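Local coordinates for penicillin-binding protein PbpB (Mycobacterium tuberculosis, PDB 6KGU) that cross-links peptidoglycan as a transpeptidase, building the mycobacterial cell wall from lipid intermediates, and is the target of beta-lactam antibiotics such as aztreonam, at residues 199-204 / 233-238. Numbering follows the deposited sequence.
Sequences NDIQFY and VLAMAN
Gln202 and Met236 are joined by two hydrogen bonds between a side-chain amide and the backbone of a strand. Gln202 OE1 accepts from Met236 N at 2.8 Å, and Met236 N lies in the plane of the Gln202 carbonyl, on a lone pair. Gln202 NE2 donates to Met236 O, also at 2.8 Å. This donor sits above the peptide carbonyl plane, 57° out of it. Together the two bonds fix which way round the Gln202 amide lies. Gln202 CG is anti to its backbone N (chi1 173°), and a bend at chi2 turns the amide to the strand. Gln206 OE1 also accepts from Gln202 NE2, and Asn136 ND2 gives Met236 O a second donor.

The two alanine methyls lie against the amide. Ala235 CB is 3.6 Å from Gln202 OE1, and Ala237 CB is 3.7 Å from Gln202 NE2.

Apolar contacts come from Ile201. Its CG2 meets Ala235 CB at 3.9 Å, and Ile201 CD1 reaches Leu234 CD1 at 4.3 Å. Leu541 of helix 531-544 also touches Ile201.

Leu234 and Ala235 form a classic beta bulge opposite Val225. The axes of helix 199-204 and strand 235-238 run 24° apart. The glutamine amide pairs with one residue's N-H and C=O on the outer edge of the antiparallel transpeptidase sheet, away from the active site.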
loop_
_atom_site.group_PDB
_atom_site.type_symbol
_atom_site.label_atom_id
_atom_site.label_comp_id
_atom_site.label_asym_id
_atom_site.label_seq_id
_atom_site.Cartn_x
_atom_site.Cartn_y
_atom_site.Cartn_z
ATOM N N ASN A 199 -12.514 11.597 -3.252
ATOM C CA ASN A 199 -12.369 11.721 -4.700
ATOM C C ASN A 199 -11.286 12.715 -5.084
ATOM O O ASN A 199 -10.617 12.519 -6.098
ATOM C CB ASN A 199 -13.703 12.108 -5.339
ATOM C CG ASN A 199 -14.636 10.907 -5.503
ATOM O OD1 ASN A 199 -14.266 9.771 -5.184
ATOM N ND2 ASN A 199 -15.842 11.152 -6.001
ATOM N N ASP A 200 -11.082 13.770 -4.290
ATOM C CA ASP A 200 -10.016 14.719 -4.590
ATOM C C ASP A 200 -8.649 14.064 -4.431
ATOM O O ASP A 200 -7.779 14.193 -5.296
ATOM C CB ASP A 200 -10.117 15.948 -3.682
ATOM C CG ASP A 200 -11.449 16.679 -3.819
ATOM O OD1 ASP A 200 -12.041 16.669 -4.928
ATOM O OD2 ASP A 200 -11.891 17.275 -2.815
ATOM N N ILE A 201 -8.439 13.366 -3.321
ATOM C CA ILE A 201 -7.182 12.653 -3.138
ATOM C C ILE A 201 -7.030 11.573 -4.206
ATOM O O ILE A 201 -5.987 11.472 -4.864
ATOM C CB ILE A 201 -7.094 12.089 -1.710
ATOM C CG1 ILE A 201 -7.135 13.255 -0.710
ATOM C CG2 ILE A 201 -5.842 11.229 -1.566
ATOM C CD1 ILE A 201 -7.231 12.859 0.774
ATOM N N GLN A 202 -8.093 10.791 -4.437
ATOM C CA GLN A 202 -8.028 9.736 -5.444
ATOM C C GLN A 202 -7.655 10.298 -6.806
ATOM O O GLN A 202 -6.797 9.748 -7.495
ATOM C CB GLN A 202 -9.365 8.988 -5.528
ATOM C CG GLN A 202 -9.439 7.973 -6.680
ATOM C CD GLN A 202 -8.715 6.684 -6.353
ATOM O OE1 GLN A 202 -8.548 6.355 -5.186
ATOM N NE2 GLN A 202 -8.297 5.935 -7.385
ATOM N N PHE A 203 -8.293 11.406 -7.211
ATOM C CA PHE A 203 -8.032 11.960 -8.533
ATOM C C PHE A 203 -6.572 12.369 -8.675
ATOM O O PHE A 203 -5.930 12.090 -9.697
ATOM C CB PHE A 203 -8.957 13.158 -8.809
ATOM C CG PHE A 203 -8.792 13.733 -10.190
ATOM C CD1 PHE A 203 -9.138 12.989 -11.311
ATOM C CD2 PHE A 203 -8.296 15.011 -10.369
ATOM C CE1 PHE A 203 -8.992 13.506 -12.588
ATOM C CE2 PHE A 203 -8.148 15.537 -11.645
ATOM C CZ PHE A 203 -8.495 14.786 -12.757
ATOM N N TYR A 204 -6.024 13.037 -7.654
ATOM C CA TYR A 204 -4.627 13.467 -7.733
ATOM C C TYR A 204 -3.693 12.261 -7.743
ATOM O O TYR A 204 -2.763 12.179 -8.554
ATOM C CB TYR A 204 -4.294 14.391 -6.555
ATOM C CG TYR A 204 -2.918 15.007 -6.641
ATOM C CD1 TYR A 204 -2.692 16.150 -7.402
ATOM C CD2 TYR A 204 -1.850 14.456 -5.957
ATOM C CE1 TYR A 204 -1.419 16.719 -7.498
ATOM C CE2 TYR A 204 -0.581 15.014 -6.033
ATOM C CZ TYR A 204 -0.372 16.142 -6.810
ATOM O OH TYR A 204 0.896 16.680 -6.877
ATOM N N VAL A 233 -9.210 3.494 3.571
ATOM C CA VAL A 233 -8.596 3.666 2.258
ATOM C C VAL A 233 -9.060 4.994 1.667
ATOM O O VAL A 233 -10.217 5.129 1.253
ATOM C CB VAL A 233 -8.944 2.506 1.324
ATOM C CG1 VAL A 233 -8.384 2.781 -0.072
ATOM C CG2 VAL A 233 -8.409 1.176 1.910
ATOM N N LEU A 234 -8.152 5.973 1.614
ATOM C CA LEU A 234 -8.468 7.291 1.055
ATOM C C LEU A 234 -8.210 7.371 -0.447
ATOM O O LEU A 234 -8.844 8.173 -1.141
ATOM C CB LEU A 234 -7.644 8.374 1.768
ATOM C CG LEU A 234 -7.834 8.546 3.287
ATOM C CD1 LEU A 234 -7.111 9.790 3.796
ATOM C CD2 LEU A 234 -9.326 8.606 3.657
ATOM N N ALA A 235 -7.270 6.583 -0.959
ATOM C CA ALA A 235 -7.016 6.501 -2.393
ATOM C C ALA A 235 -6.433 5.129 -2.694
ATOM O O ALA A 235 -5.646 4.598 -1.906
ATOM C CB ALA A 235 -6.050 7.596 -2.880
ATOM N N MET A 236 -6.817 4.565 -3.839
ATOM C CA MET A 236 -6.248 3.298 -4.295
ATOM C C MET A 236 -6.258 3.380 -5.815
ATOM O O MET A 236 -7.332 3.469 -6.419
ATOM C CB MET A 236 -7.062 2.102 -3.778
ATOM C CG MET A 236 -6.537 0.728 -4.169
ATOM S SD MET A 236 -7.511 -0.651 -3.480
ATOM C CE MET A 236 -6.792 -0.764 -1.836
ATOM N N ALA A 237 -5.085 3.390 -6.430
ATOM C CA ALA A 237 -5.013 3.657 -7.860
ATOM C C ALA A 237 -3.951 2.808 -8.538
ATOM O O ALA A 237 -2.938 2.437 -7.939
ATOM C CB ALA A 237 -4.720 5.134 -8.140
ATOM N N ASN A 238 -4.200 2.516 -9.812
ATOM C CA ASN A 238 -3.202 1.942 -10.694
ATOM C C ASN A 238 -3.203 2.736 -11.988
ATOM O O ASN A 238 -4.122 3.515 -12.254
ATOM C CB ASN A 238 -3.470 0.458 -10.962
ATOM C CG ASN A 238 -4.932 0.179 -11.161
ATOM O OD1 ASN A 238 -5.627 -0.254 -10.233
ATOM N ND2 ASN A 238 -5.427 0.446 -12.376
#